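Local structure of putative polyketide cyclase (Pseudomonas putida KT2440, 3F7X) at residues E24-N27 against A28-A32; P112-N115 against G116-Y119; P39-L42 against A43-E47. The protein is of unknown function but belongs to the SnoaL-like family and probably binds a small organic molecule in a pocket between its sheet and helices. All coordinates share one frame; numbering follows the deposited sequence. Where two conformers were deposited one is given.

Contact 1: residues E24-N27 against A28-A32; sequences ELVN and AYYAA. With EDO (1,2-ethanediol), chain D.
Ala28 N donates to Glu24 O at 2.9 Å in this turn of helix 22-35, and the CB of Ala28 rests 3.4 Å from that same Glu24 O. Further along the helix, Asn27 O accepts from Ala31 N at 2.8 Å, and Tyr30 N donates to Val26 O in the same i to i+4 pattern. Beside this backbone ladder, Val26 and Tyr30 run side by side in the same direction. With CG1 swung opposite the backbone N (chi1 172°), Val26 sets that methyl 3.6 Å from Tyr30 CE2, and the Val26 side chain also touches Val85 and Phe127 of the sheet. Tyr29 CD2 stands over the centre of one face of the Tyr30 ring, 3.7 Å above the plane. Tyr29 OH hydrogen-bonds O1 of a bound 1,2-ethanediol, probably from the crystallisation liquor, at 2.6 Å, and this O1 lies at the ring's edge, near its plane; His51 NE2 and Asn139 OD1 hold the same molecule. The chemistry is therefore two-sided: Val26 and Tyr30 form an apolar patch turned to the sheet, while the Tyr29 hydroxyl offers a polar group at a site that may mark a ligand pocket.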
loop_
_atom_site.group_PDB
_atom_site.type_symbol
_atom_site.label_atom_id
_atom_site.label_comp_id
_atom_site.label_asym_id
_atom_site.label_seq_id
_atom_site.Cartn_x
_atom_site.Cartn_y
_atom_site.Cartn_z
ATOM N N GLU A 24 0.070 2.344 -19.163
ATOM C CA GLU A 24 -1.107 2.078 -19.945
ATOM C C GLU A 24 -1.870 0.836 -19.497
ATOM O O GLU A 24 -3.097 0.833 -19.459
ATOM C CB GLU A 24 -0.750 1.963 -21.422
ATOM C CG GLU A 24 -0.313 3.320 -22.036
ATOM C CD GLU A 24 0.363 3.230 -23.406
ATOM O OE1 GLU A 24 0.862 2.159 -23.795
ATOM O OE2 GLU A 24 0.394 4.276 -24.096
ATOM N N LEU A 25 -1.148 -0.206 -19.145
ATOM C CA LEU A 25 -1.712 -1.450 -18.686
ATOM C C LEU A 25 -2.518 -1.240 -17.379
ATOM O O LEU A 25 -3.669 -1.675 -17.233
ATOM C CB LEU A 25 -0.594 -2.435 -18.484
ATOM C CG LEU A 25 -0.977 -3.822 -18.063
ATOM C CD1 LEU A 25 -1.932 -4.514 -18.982
ATOM C CD2 LEU A 25 0.288 -4.701 -17.884
ATOM N N VAL A 26 -1.910 -0.530 -16.428
ATOM C CA VAL A 26 -2.564 -0.243 -15.148
ATOM C C VAL A 26 -3.727 0.724 -15.358
ATOM O O VAL A 26 -4.768 0.557 -14.737
ATOM C CB VAL A 26 -1.545 0.209 -14.082
ATOM C CG1 VAL A 26 -2.263 0.690 -12.836
ATOM C CG2 VAL A 26 -0.560 -0.939 -13.789
ATOM N N ASN A 27 -3.575 1.721 -16.217
ATOM C CA ASN A 27 -4.719 2.565 -16.548
ATOM C C ASN A 27 -5.881 1.741 -17.123
ATOM O O ASN A 27 -7.030 1.993 -16.800
ATOM C CB ASN A 27 -4.352 3.612 -17.570
ATOM C CG ASN A 27 -3.571 4.747 -17.016
ATOM O OD1 ASN A 27 -3.642 5.049 -15.861
ATOM N ND2 ASN A 27 -2.830 5.440 -17.908
ATOM N N ALA A 28 -5.568 0.771 -17.985
ATOM C CA ALA A 28 -6.607 -0.082 -18.555
ATOM C C ALA A 28 -7.279 -0.952 -17.488
ATOM O O ALA A 28 -8.493 -1.143 -17.548
ATOM C CB ALA A 28 -6.013 -0.961 -19.697
ATOM N N TYR A 29 -6.492 -1.440 -16.535
ATOM C CA TYR A 29 -6.993 -2.186 -15.404
ATOM C C TYR A 29 -8.016 -1.394 -14.642
ATOM O O TYR A 29 -9.132 -1.874 -14.404
ATOM C CB TYR A 29 -5.796 -2.575 -14.536
ATOM C CG TYR A 29 -6.076 -3.359 -13.271
ATOM C CD1 TYR A 29 -6.064 -4.753 -13.293
ATOM C CD2 TYR A 29 -6.186 -2.740 -12.058
ATOM C CE1 TYR A 29 -6.253 -5.478 -12.129
ATOM C CE2 TYR A 29 -6.370 -3.454 -10.882
ATOM C CZ TYR A 29 -6.416 -4.826 -10.922
ATOM O OH TYR A 29 -6.600 -5.583 -9.771
ATOM N N TYR A 30 -7.677 -0.153 -14.313
ATOM C CA TYR A 30 -8.614 0.671 -13.566
ATOM C C TYR A 30 -9.791 1.177 -14.405
ATOM O O TYR A 30 -10.871 1.340 -13.855
ATOM C CB TYR A 30 -7.880 1.817 -12.862
ATOM C CG TYR A 30 -7.097 1.270 -11.677
ATOM C CD1 TYR A 30 -7.746 0.593 -10.654
ATOM C CD2 TYR A 30 -5.725 1.348 -11.606
ATOM C CE1 TYR A 30 -7.035 0.037 -9.594
ATOM C CE2 TYR A 30 -5.014 0.807 -10.571
ATOM C CZ TYR A 30 -5.657 0.162 -9.557
ATOM O OH TYR A 30 -4.954 -0.378 -8.512
ATOM N N ALA A 31 -9.592 1.441 -15.702
ATOM C CA ALA A 31 -10.681 1.798 -16.558
ATOM C C ALA A 31 -11.712 0.662 -16.561
ATOM O O ALA A 31 -12.920 0.909 -16.515
ATOM C CB ALA A 31 -10.157 2.106 -17.981
ATOM N N ALA A 32 -11.255 -0.583 -16.682
ATOM C CA ALA A 32 -12.118 -1.747 -16.709
ATOM C C ALA A 32 -12.809 -1.942 -15.387
ATOM O O ALA A 32 -14.006 -2.227 -15.351
ATOM C CB ALA A 32 -11.359 -2.989 -17.144
HETATM C C1 EDO D . -8.748 -4.599 -7.341
HETATM O O1 EDO D . -7.376 -4.447 -7.577
HETATM C C2 EDO D . -9.119 -6.070 -7.031
HETATM O O2 EDO D . -8.434 -6.578 -5.835
#

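Contact 2: residues P112-N115 against G116-Y119; sequences PTAN and GQTY
The turn that leads into strand 118-130 is closed by one side chain, Gln117, whose amide reaches back to the backbone of the loop before it. In the conformer described, its OE1 accepts from Asn115 N at 2.8 Å in a nearly straight bond (N-H...O 168°), and its NE2 donates to Thr113 O at 3.2 Å, lying in the carbonyl plane of Thr113. One amide thus uses both ends on two backbone groups of alternate residues. The Gln117 side chain folds back because CG sits between the backbone N and the carbonyl carbon (chi1 64°) and a second bend follows at chi2. The side chain of Asn115 crosses that of Gln117 at about a right angle, yet the two amide planes are only 9° apart. Gly116 makes the turn with a positive phi, where a side chain would be driven against the carbonyl O of Asn115. Around the turn, Gln117 NE2 also donates to Val150 O of helix 143-150, and Ala114 N is held by Asp107 OD1. Gly116 O accepts from Gln103 NE2, and the backbone of Gln117 pairs with Tyr104, which sets the approach to strand 118-130 beside strand 93-104.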
loop_
_atom_site.group_PDB
_atom_site.type_symbol
_atom_site.label_atom_id
_atom_site.label_comp_id
_atom_site.label_asym_id
_atom_site.label_seq_id
_atom_site.Cartn_x
_atom_site.Cartn_y
_atom_site.Cartn_z
ATOM N N PRO A 112 -19.211 -6.471 8.517
ATOM C CA PRO A 112 -20.466 -5.875 8.979
ATOM C C PRO A 112 -21.606 -6.040 7.981
ATOM O O PRO A 112 -21.394 -6.281 6.801
ATOM C CB PRO A 112 -20.119 -4.389 9.139
ATOM C CG PRO A 112 -18.615 -4.351 9.298
ATOM C CD PRO A 112 -18.136 -5.456 8.423
ATOM N N THR A 113 -22.809 -5.863 8.474
ATOM C CA THR A 113 -24.023 -5.920 7.657
ATOM C C THR A 113 -24.031 -4.783 6.631
ATOM O O THR A 113 -23.666 -3.665 6.935
ATOM C CB THR A 113 -25.246 -5.843 8.583
ATOM O OG1 THR A 113 -25.137 -6.892 9.549
ATOM C CG2 THR A 113 -26.488 -6.017 7.793
ATOM N N ALA A 114 -24.422 -5.092 5.405
ATOM C CA ALA A 114 -24.630 -4.112 4.345
ATOM C C ALA A 114 -26.054 -3.589 4.355
ATOM O O ALA A 114 -27.021 -4.361 4.556
ATOM C CB ALA A 114 -24.333 -4.715 2.991
ATOM N N ASN A 115 -26.179 -2.292 4.154
ATOM C CA ASN A 115 -27.489 -1.633 4.007
ATOM C C ASN A 115 -27.443 -0.454 3.040
ATOM O O ASN A 115 -28.270 0.457 3.097
ATOM C CB ASN A 115 -28.055 -1.251 5.368
ATOM C CG ASN A 115 -27.124 -0.458 6.169
ATOM O OD1 ASN A 115 -26.552 0.497 5.687
ATOM N ND2 ASN A 115 -26.960 -0.841 7.430
ATOM N N GLY A 116 -26.496 -0.491 2.103
ATOM C CA GLY A 116 -26.352 0.562 1.123
ATOM C C GLY A 116 -25.535 1.735 1.598
ATOM O O GLY A 116 -25.587 2.807 0.981
ATOM N N GLN A 117 -24.720 1.529 2.635
ATOM C CA GLN A 117 -24.002 2.672 3.089
ATOM C C GLN A 117 -22.826 3.015 2.137
ATOM O O GLN A 117 -22.290 2.185 1.407
ATOM C CB GLN A 117 -23.650 2.526 4.557
ATOM C CG GLN A 117 -22.714 1.402 4.893
ATOM C CD GLN A 117 -23.419 0.067 5.009
ATOM O OE1 GLN A 117 -24.049 -0.408 4.057
ATOM N NE2 GLN A 117 -23.309 -0.556 6.176
ATOM N N THR A 118 -22.497 4.300 2.120
ATOM C CA THR A 118 -21.410 4.775 1.286
ATOM C C THR A 118 -20.117 4.839 2.086
ATOM O O THR A 118 -20.131 4.988 3.312
ATOM C CB THR A 118 -21.747 6.119 0.678
ATOM O OG1 THR A 118 -21.973 7.030 1.728
ATOM C CG2 THR A 118 -22.991 6.027 -0.190
ATOM N N TYR A 119 -18.994 4.776 1.395
ATOM C CA TYR A 119 -17.718 4.949 2.025
ATOM C C TYR A 119 -16.776 5.625 1.058
ATOM O O TYR A 119 -16.908 5.480 -0.153
ATOM C CB TYR A 119 -17.168 3.590 2.488
ATOM C CG TYR A 119 -17.128 2.474 1.453
ATOM C CD1 TYR A 119 -18.220 1.645 1.268
ATOM C CD2 TYR A 119 -16.017 2.251 0.659
ATOM C CE1 TYR A 119 -18.169 0.592 0.332
ATOM C CE2 TYR A 119 -15.970 1.219 -0.250
ATOM C CZ TYR A 119 -17.061 0.387 -0.412
ATOM O OH TYR A 119 -17.031 -0.631 -1.330
#

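Contact 3: residues P39-L42 against A43-E47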
loop_
_atom_site.group_PDB
_atom_site.type_symbol
_atom_site.label_atom_id
_atom_site.label_comp_id
_atom_site.label_asym_id
_atom_site.label_seq_id
_atom_site.Cartn_x
_atom_site.Cartn_y
_atom_site.Cartn_z
ATOM N N PRO A 39 -14.630 -8.867 -18.549
ATOM C CA PRO A 39 -13.765 -9.482 -19.538
ATOM C C PRO A 39 -12.485 -8.679 -19.800
ATOM O O PRO A 39 -11.395 -9.256 -19.897
ATOM C CB PRO A 39 -14.645 -9.547 -20.784
ATOM C CG PRO A 39 -16.025 -9.610 -20.228
ATOM C CD PRO A 39 -16.027 -8.747 -19.019
ATOM N N ALA A 40 -12.605 -7.365 -19.926
ATOM C CA ALA A 40 -11.451 -6.512 -20.168
ATOM C C ALA A 40 -10.494 -6.543 -19.006
ATOM O O ALA A 40 -9.278 -6.556 -19.178
ATOM C CB ALA A 40 -11.906 -5.088 -20.452
ATOM N N PHE A 41 -11.039 -6.540 -17.801
ATOM C CA PHE A 41 -10.243 -6.549 -16.560
ATOM C C PHE A 41 -9.422 -7.838 -16.450
ATOM O O PHE A 41 -8.206 -7.802 -16.271
ATOM C CB PHE A 41 -11.224 -6.410 -15.390
ATOM C CG PHE A 41 -10.600 -6.359 -14.026
ATOM C CD1 PHE A 41 -10.105 -5.170 -13.494
ATOM C CD2 PHE A 41 -10.507 -7.515 -13.267
ATOM C CE1 PHE A 41 -9.549 -5.164 -12.227
ATOM C CE2 PHE A 41 -9.923 -7.503 -12.018
ATOM C CZ PHE A 41 -9.461 -6.326 -11.496
ATOM N N LEU A 42 -10.095 -8.972 -16.612
ATOM C CA LEU A 42 -9.435 -10.262 -16.420
ATOM C C LEU A 42 -8.433 -10.545 -17.551
ATOM O O LEU A 42 -7.436 -11.227 -17.329
ATOM C CB LEU A 42 -10.476 -11.376 -16.338
ATOM C CG LEU A 42 -11.389 -11.335 -15.096
ATOM C CD1 LEU A 42 -12.524 -12.339 -15.254
ATOM C CD2 LEU A 42 -10.603 -11.612 -13.820
ATOM N N ALA A 43 -8.661 -9.979 -18.734
ATOM C CA ALA A 43 -7.770 -10.196 -19.875
ATOM C C ALA A 43 -6.379 -9.658 -19.618
ATOM O O ALA A 43 -5.420 -10.097 -20.262
ATOM C CB ALA A 43 -8.324 -9.574 -21.141
ATOM N N LEU A 44 -6.267 -8.671 -18.723
ATOM C CA LEU A 44 -4.980 -8.048 -18.442
ATOM C C LEU A 44 -4.116 -8.853 -17.489
ATOM O O LEU A 44 -2.963 -8.519 -17.292
ATOM C CB LEU A 44 -5.227 -6.689 -17.798
ATOM C CG LEU A 44 -6.032 -5.746 -18.689
ATOM C CD1 LEU A 44 -6.372 -4.474 -17.967
ATOM C CD2 LEU A 44 -5.351 -5.431 -20.021
ATOM N N LEU A 45 -4.685 -9.878 -16.880
ATOM C CA LEU A 45 -4.008 -10.634 -15.840
ATOM C C LEU A 45 -3.379 -11.905 -16.376
ATOM O O LEU A 45 -3.922 -12.584 -17.268
ATOM C CB LEU A 45 -5.021 -11.070 -14.771
ATOM C CG LEU A 45 -5.870 -9.947 -14.144
ATOM C CD1 LEU A 45 -6.820 -10.530 -13.096
ATOM C CD2 LEU A 45 -5.011 -8.812 -13.586
ATOM N N SER A 46 -2.249 -12.290 -15.803
ATOM C CA SER A 46 -1.672 -13.551 -16.188
ATOM C C SER A 46 -2.505 -14.705 -15.622
ATOM O O SER A 46 -3.237 -14.573 -14.643
ATOM C CB SER A 46 -0.251 -13.634 -15.702
ATOM O OG SER A 46 -0.260 -13.732 -14.310
ATOM N N GLU A 47 -2.434 -15.851 -16.282
ATOM C CA GLU A 47 -3.153 -17.048 -15.792
ATOM C C GLU A 47 -2.772 -17.425 -14.368
ATOM O O GLU A 47 -3.594 -17.926 -13.618
ATOM C CB GLU A 47 -2.909 -18.269 -16.699
ATOM C CG GLU A 47 -3.560 -19.573 -16.179
ATOM C CD GLU A 47 -5.091 -19.564 -16.152
ATOM O OE1 GLU A 47 -5.672 -18.710 -16.760
ATOM O OE2 GLU A 47 -5.714 -20.468 -15.573
#
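Leu42, Leu44 and Leu45 each turn CG opposite their own carbonyl carbon, beside the backbone N (chi1 -54° for Leu45), and the same rotamer on a backbone that is leaving helix 38-43 for strand 45-46 carries the three side chains to different neighbours. The i to i+4 ladder stops at Ala43 N, which donates to Pro39 O at 3.1 Å. After it the turns tighten to i+3: Leu44 N reaches Phe41 O and Leu45 N reaches Leu42 O, both donors standing well above the carbonyl planes and off the lone pairs. Lys62 NZ adds a second bond to Leu42 O. Leu44 lies back along the helix, CG 3.4 Å from Ala40 O, while its side chain meets Leu25 and Ala28 of helix 22-35. An alanine here is likely to open a gap beside Leu25 and Ala28 and to take the CG packing off Ala40 O. Leu45 turns its CB toward the 39-42 segment, and Phe65, Ile134 and Tyr29 lie around its side chain. That side chain crosses the one of Leu42 obliquely, and Phe41 CE2 lies more distantly, 4.5 Å from Leu45 CD1. The two leucines meet through single methyls, Leu42 CD2 lying 4.0 Å from Leu45 CD1.

From the N terminus, contact 1 comes first, on helix 22-35, then contact 3 at the end of helix 38-43, and much later contact 2 at the entry to strand 118-130. All three are local and follow in series; none nests in or crosses another. Contacts 1 and 3 touch, their centres about 11 Å apart: Tyr29 CE1 lies 3.3 Å from Phe41 CE1, and Leu44 CD1 packs on the backbone of Ala28 and Tyr29, which joins the two successive helices. Contact 2 sits on the opposite side of the chain's centre, its centre about 27 Å from that of contact 1 and about 29 Å from that of contact 3, and ties the C-terminal helix to strands 93-104 and 118-130.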